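TetR family transcriptional regulator (Rhodococcus erythropolis, PDB 4ZA6) probably binds operator DNA as a repressor and controls expression of qsdA, a gene for degradation of quorum-sensing N-acyl-homoserine lactone signals. Local coordinates at residues G114-E117 / S118-S122; T140-P143 / Q144-G147; I127-S130 / Q131-G135. All coordinates share one frame; numbering follows the deposited sequence.

Overall arrangement
All three contacts are local and lie in the C-terminal domain of an all-helical fold; in TetR-family proteins this domain usually binds the ligand. Interactions 1 and 3 share helix 115-133, at its first and last turns. Interaction 2 joins the loop before helix 143-158 to its first turn. Interaction 1 is most inward, its centre about 7 Å from the centre of the chain. Interactions 2 and 3, centred about 18 and 21 Å from it, have more exposed residues. Serine hydroxyls bond to backbone carbonyls in interactions 1 and 3; in interaction 2 one accepts a backbone N-H. G147 of interaction 2 touches A121, and P143 and L146 touch interaction 3.

Interaction 1 (G114-E117 / S118-S122); sequences GSIE and SISAS
G114 is the N-cap of helix 115-133, and its carbonyl meets S118 twice. S118 N bonds to G114 O at 3.0 Å. S118 OG reaches the same G114 O at 2.9 Å, from well above the carbonyl plane. The hydroxyl can do this because it sits beside its own backbone N (chi1 -62°). A water accepts from G114 N and donates to S118 OG. S115 O takes the N-H of I119. I116 O, two residues on from G114, also accepts twice. S120 N lies 3.1 Å from I116 O, while S120 OG comes in at 2.8 Å, again from above the plane. The methyl I119 CG2 also rests 3.4 Å from I116 O. I116 itself packs its side chain on L55 of helix 47-69. E117 O receives A121 N, and A121 CB sits 3.2 Å from E117 O. E117, which is buried, reaches across to helix 143-158. There OE1 forms a salt bridge with R152, and OE2 lies close to the like-charged D155. Two serines thus return their hydroxyl protons to the helix backbone. The buried S120 hydroxyl is satisfied this way in the packing against helix 47-69.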
loop_
_atom_site.group_PDB
_atom_site.type_symbol
_atom_site.label_atom_id
_atom_site.label_comp_id
_atom_site.label_asym_id
_atom_site.label_seq_id
_atom_site.Cartn_x
_atom_site.Cartn_y
_atom_site.Cartn_z
ATOM N N GLY A 114 -8.304 4.119 -5.193
ATOM C CA GLY A 114 -7.516 3.755 -6.366
ATOM C C GLY A 114 -6.783 2.461 -6.103
ATOM O O GLY A 114 -7.141 1.734 -5.173
ATOM N N SER A 115 -5.736 2.189 -6.891
ATOM C CA SER A 115 -4.940 0.971 -6.827
ATOM C C SER A 115 -4.345 0.608 -5.454
ATOM O O SER A 115 -4.560 -0.512 -4.967
ATOM C CB SER A 115 -3.888 0.975 -7.928
ATOM O OG SER A 115 -4.520 0.898 -9.195
ATOM N N ILE A 116 -3.639 1.546 -4.818
ATOM C CA ILE A 116 -3.015 1.323 -3.502
ATOM C C ILE A 116 -4.053 0.982 -2.419
ATOM O O ILE A 116 -3.905 -0.052 -1.761
ATOM C CB ILE A 116 -2.089 2.513 -3.099
ATOM C CG1 ILE A 116 -0.909 2.652 -4.112
ATOM C CG2 ILE A 116 -1.566 2.333 -1.636
ATOM C CD1 ILE A 116 -0.156 3.965 -4.069
ATOM N N GLU A 117 -5.102 1.841 -2.234
ATOM C CA GLU A 117 -6.143 1.569 -1.238
ATOM C C GLU A 117 -6.902 0.270 -1.508
ATOM O O GLU A 117 -7.235 -0.407 -0.552
ATOM C CB GLU A 117 -7.122 2.743 -1.050
ATOM C CG GLU A 117 -6.557 3.932 -0.282
ATOM C CD GLU A 117 -7.554 5.005 0.138
ATOM O OE1 GLU A 117 -8.653 5.094 -0.455
ATOM O OE2 GLU A 117 -7.257 5.729 1.110
ATOM N N SER A 118 -7.170 -0.093 -2.789
ATOM C CA SER A 118 -7.908 -1.335 -3.116
ATOM C C SER A 118 -7.162 -2.589 -2.733
ATOM O O SER A 118 -7.767 -3.480 -2.158
ATOM C CB SER A 118 -8.268 -1.407 -4.601
ATOM O OG SER A 118 -9.126 -0.333 -4.945
ATOM N N ILE A 119 -5.865 -2.685 -3.070
ATOM C CA ILE A 119 -5.082 -3.867 -2.705
ATOM C C ILE A 119 -4.870 -3.919 -1.183
ATOM O O ILE A 119 -5.003 -4.990 -0.592
ATOM C CB ILE A 119 -3.771 -4.012 -3.537
ATOM C CG1 ILE A 119 -3.122 -5.425 -3.373
ATOM C CG2 ILE A 119 -2.758 -2.895 -3.221
ATOM C CD1 ILE A 119 -3.908 -6.602 -3.915
ATOM N N SER A 120 -4.609 -2.760 -0.542
ATOM C CA SER A 120 -4.435 -2.692 0.913
ATOM C C SER A 120 -5.724 -3.215 1.594
ATOM O O SER A 120 -5.634 -4.107 2.435
ATOM C CB SER A 120 -4.126 -1.263 1.354
ATOM O OG SER A 120 -2.924 -0.797 0.762
ATOM N N ALA A 121 -6.914 -2.728 1.148
ATOM C CA ALA A 121 -8.243 -3.128 1.674
ATOM C C ALA A 121 -8.576 -4.625 1.423
ATOM O O ALA A 121 -9.087 -5.291 2.321
ATOM C CB ALA A 121 -9.329 -2.242 1.077
ATOM N N SER A 122 -8.264 -5.154 0.233
ATOM C CA SER A 122 -8.530 -6.570 -0.085
ATOM C C SER A 122 -7.583 -7.522 0.654
ATOM O O SER A 122 -8.020 -8.587 1.079
ATOM C CB SER A 122 -8.517 -6.811 -1.596
ATOM O OG SER A 122 -7.205 -6.661 -2.104
HETATM O O HOH W 1 -10.047 2.104 -3.441
#

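Interaction 2 (T140-P143 / Q144-G147); sequences TLSP and QVLG
S142 OG accepts the N-H of V145 at 3.1 Å. The N-H points well at the oxygen, with an angle of 160°. The hydroxyl lies between the backbone N and the carbonyl carbon of S142 (chi1 79°), which brings it over the open end of the helix. The methyl V145 CG2 packs on the same S142 OG at 3.3 Å. On the backbone, S142 O receives L146 N at 2.9 Å. In the same way, P143 O receives G147 N at 2.8 Å.

The apolar part of the contact joins L141 to L146. Their side chains cross at about a right angle. L141 CB lies 3.9 Å from L146 CD2, and L141 CD1 meets the same methyl. The other methyl, L146 CD1, turns to the backbone and sits 3.6 Å from L141 O. V145, one residue before L146, also brings CG1 to 4.1 Å from L141 CB.

This is a serine N-cap followed by proline at the first helical position. The cap supplies an acceptor for a first-turn N-H that no helical carbonyl of a preceding turn can take. Proline suits the first turn because its ring nitrogen has no hydrogen to offer.

Q144 follows, and its side chain runs beside the P143 ring, pointing the same way. A bend at chi2 (71°) folds it back. Q144 OE1 therefore lies 3.7 Å from P143 CD.

Further out, helix 115-133 backs this turn. L128 touches both P143 and L146 with its side chain. Q129 touches P143, and A125 touches Q144.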
loop_
_atom_site.group_PDB
_atom_site.type_symbol
_atom_site.label_atom_id
_atom_site.label_comp_id
_atom_site.label_asym_id
_atom_site.label_seq_id
_atom_site.Cartn_x
_atom_site.Cartn_y
_atom_site.Cartn_z
ATOM N N THR A 140 -18.413 -7.547 13.756
ATOM C CA THR A 140 -19.845 -7.278 13.531
ATOM C C THR A 140 -20.111 -6.792 12.121
ATOM O O THR A 140 -21.234 -6.900 11.635
ATOM C CB THR A 140 -20.450 -6.347 14.604
ATOM O OG1 THR A 140 -19.697 -5.134 14.713
ATOM C CG2 THR A 140 -20.552 -7.019 15.948
ATOM N N LEU A 141 -19.077 -6.269 11.463
ATOM C CA LEU A 141 -19.140 -5.790 10.091
ATOM C C LEU A 141 -18.323 -6.728 9.239
ATOM O O LEU A 141 -17.532 -7.504 9.779
ATOM C CB LEU A 141 -18.669 -4.325 9.996
ATOM C CG LEU A 141 -19.450 -3.361 10.923
ATOM C CD1 LEU A 141 -18.759 -2.031 11.062
ATOM C CD2 LEU A 141 -20.907 -3.207 10.487
ATOM N N SER A 142 -18.548 -6.718 7.922
ATOM C CA SER A 142 -17.844 -7.647 7.037
ATOM C C SER A 142 -16.340 -7.356 6.957
ATOM O O SER A 142 -15.942 -6.197 7.153
ATOM C CB SER A 142 -18.480 -7.648 5.644
ATOM O OG SER A 142 -18.073 -6.524 4.879
ATOM N N PRO A 143 -15.494 -8.383 6.688
ATOM C CA PRO A 143 -14.045 -8.130 6.542
ATOM C C PRO A 143 -13.736 -7.060 5.487
ATOM O O PRO A 143 -12.754 -6.351 5.643
ATOM C CB PRO A 143 -13.498 -9.494 6.098
ATOM C CG PRO A 143 -14.470 -10.474 6.609
ATOM C CD PRO A 143 -15.800 -9.818 6.481
ATOM N N GLN A 144 -14.562 -6.976 4.414
ATOM C CA GLN A 144 -14.432 -6.029 3.303
ATOM C C GLN A 144 -14.682 -4.631 3.813
ATOM O O GLN A 144 -13.912 -3.723 3.494
ATOM C CB GLN A 144 -15.409 -6.363 2.135
ATOM C CG GLN A 144 -15.037 -7.615 1.319
ATOM C CD GLN A 144 -15.241 -8.938 2.050
ATOM O OE1 GLN A 144 -16.203 -9.143 2.819
ATOM N NE2 GLN A 144 -14.315 -9.866 1.837
ATOM N N VAL A 145 -15.738 -4.462 4.632
ATOM C CA VAL A 145 -16.084 -3.174 5.261
ATOM C C VAL A 145 -14.977 -2.750 6.254
ATOM O O VAL A 145 -14.494 -1.613 6.200
ATOM C CB VAL A 145 -17.509 -3.195 5.914
ATOM C CG1 VAL A 145 -17.738 -1.962 6.794
ATOM C CG2 VAL A 145 -18.587 -3.288 4.837
ATOM N N LEU A 146 -14.556 -3.664 7.131
ATOM C CA LEU A 146 -13.503 -3.341 8.106
ATOM C C LEU A 146 -12.109 -3.125 7.489
ATOM O O LEU A 146 -11.370 -2.277 7.969
ATOM C CB LEU A 146 -13.443 -4.369 9.232
ATOM C CG LEU A 146 -14.704 -4.546 10.044
ATOM C CD1 LEU A 146 -14.572 -5.749 10.900
ATOM C CD2 LEU A 146 -15.000 -3.325 10.906
ATOM N N GLY A 147 -11.777 -3.885 6.448
ATOM C CA GLY A 147 -10.511 -3.783 5.719
ATOM C C GLY A 147 -10.371 -2.418 5.067
ATOM O O GLY A 147 -9.348 -1.756 5.225
#

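Interaction 3 (I127-S130 / Q131-G135); sequences ILQS and QVDAG
Q129 and D133 stand one turn apart, and their side chains lean across each other. The amide and carboxylate planes are 34° apart. Q129 CG lies 3.7 Å from D133 OD2. The Q129 chain starts anti to its backbone N (chi1 -175°) and then bends, which carries it along the helix toward D133. The carboxylate carbon D133 CG lies 3.1 Å from Q129 O. That same Q129 O accepts D133 N at 2.8 Å.

S130 points its hydroxyl the other way along the helix. S130 OG donates to I127 O at 2.9 Å. Q131 N bonds to that same I127 O at 3.1 Å, from the same face of its carbonyl plane. Q131 CG packs alongside, 3.4 Å from I127 O. A bend at chi2 (-55°) leads Q131 OE1 to its hydrogen bond with the backbone N of G74.

At the end of the helix, A134 N bonds to S130 O at 2.9 Å. G135, with positive phi, closes a Schellman motif and lets the chain leave the helix.

The inner side of these last two turns faces several neighbours. I127 and L128 pack on I78 of helix 74-90. I127 also meets Y63 and M67 of helix 47-69, and L128 faces helix 143-158. At the edge, V132 rests on I139 of the following loop.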
loop_
_atom_site.group_PDB
_atom_site.type_symbol
_atom_site.label_atom_id
_atom_site.label_comp_id
_atom_site.label_asym_id
_atom_site.label_seq_id
_atom_site.Cartn_x
_atom_site.Cartn_y
_atom_site.Cartn_z
ATOM N N ILE A 127 -6.885 -10.985 5.681
ATOM C CA ILE A 127 -6.293 -11.130 7.021
ATOM C C ILE A 127 -7.431 -11.260 8.057
ATOM O O ILE A 127 -7.395 -12.151 8.911
ATOM C CB ILE A 127 -5.334 -9.955 7.364
ATOM C CG1 ILE A 127 -4.021 -10.056 6.569
ATOM C CG2 ILE A 127 -5.034 -9.911 8.875
ATOM C CD1 ILE A 127 -3.350 -8.687 6.262
ATOM N N LEU A 128 -8.436 -10.384 7.964
ATOM C CA LEU A 128 -9.594 -10.393 8.855
ATOM C C LEU A 128 -10.381 -11.682 8.740
ATOM O O LEU A 128 -10.701 -12.290 9.765
ATOM C CB LEU A 128 -10.509 -9.180 8.611
ATOM C CG LEU A 128 -9.912 -7.813 8.935
ATOM C CD1 LEU A 128 -10.836 -6.694 8.510
ATOM C CD2 LEU A 128 -9.553 -7.690 10.409
ATOM N N GLN A 129 -10.643 -12.137 7.502
ATOM C CA GLN A 129 -11.402 -13.361 7.259
ATOM C C GLN A 129 -10.669 -14.576 7.802
ATOM O O GLN A 129 -11.309 -15.418 8.415
ATOM C CB GLN A 129 -11.732 -13.530 5.767
ATOM C CG GLN A 129 -12.640 -14.732 5.453
ATOM C CD GLN A 129 -14.030 -14.599 6.034
ATOM O OE1 GLN A 129 -14.419 -15.316 6.965
ATOM N NE2 GLN A 129 -14.809 -13.674 5.501
ATOM N N SER A 130 -9.343 -14.662 7.606
ATOM C CA SER A 130 -8.561 -15.798 8.114
ATOM C C SER A 130 -8.586 -15.836 9.634
ATOM O O SER A 130 -8.731 -16.916 10.199
ATOM C CB SER A 130 -7.141 -15.820 7.547
ATOM O OG SER A 130 -6.342 -14.731 7.984
ATOM N N GLN A 131 -8.511 -14.670 10.294
ATOM C CA GLN A 131 -8.592 -14.595 11.761
ATOM C C GLN A 131 -9.968 -15.000 12.288
ATOM O O GLN A 131 -10.046 -15.629 13.333
ATOM C CB GLN A 131 -8.145 -13.213 12.293
ATOM C CG GLN A 131 -6.636 -12.954 12.129
ATOM C CD GLN A 131 -5.768 -14.029 12.744
ATOM O OE1 GLN A 131 -5.951 -14.421 13.894
ATOM N NE2 GLN A 131 -4.815 -14.541 11.995
ATOM N N VAL A 132 -11.048 -14.670 11.549
ATOM C CA VAL A 132 -12.438 -15.045 11.873
ATOM C C VAL A 132 -12.581 -16.550 11.656
ATOM O O VAL A 132 -13.142 -17.240 12.508
ATOM C CB VAL A 132 -13.485 -14.229 11.054
ATOM C CG1 VAL A 132 -14.885 -14.865 11.117
ATOM C CG2 VAL A 132 -13.530 -12.787 11.531
ATOM N N ASP A 133 -12.006 -17.063 10.555
ATOM C CA ASP A 133 -12.014 -18.482 10.205
ATOM C C ASP A 133 -11.278 -19.342 11.236
ATOM O O ASP A 133 -11.702 -20.474 11.516
ATOM C CB ASP A 133 -11.449 -18.695 8.789
ATOM C CG ASP A 133 -12.383 -18.266 7.661
ATOM O OD1 ASP A 133 -13.585 -18.029 7.936
ATOM O OD2 ASP A 133 -11.915 -18.174 6.511
ATOM N N ALA A 134 -10.214 -18.780 11.841
ATOM C CA ALA A 134 -9.396 -19.432 12.867
ATOM C C ALA A 134 -10.034 -19.363 14.273
ATOM O O ALA A 134 -9.448 -19.858 15.233
ATOM C CB ALA A 134 -8.022 -18.785 12.892
ATOM N N GLY A 135 -11.197 -18.728 14.386
ATOM C CA GLY A 135 -11.884 -18.533 15.667
ATOM C C GLY A 135 -11.137 -17.586 16.588
ATOM O O GLY A 135 -11.297 -17.648 17.806
#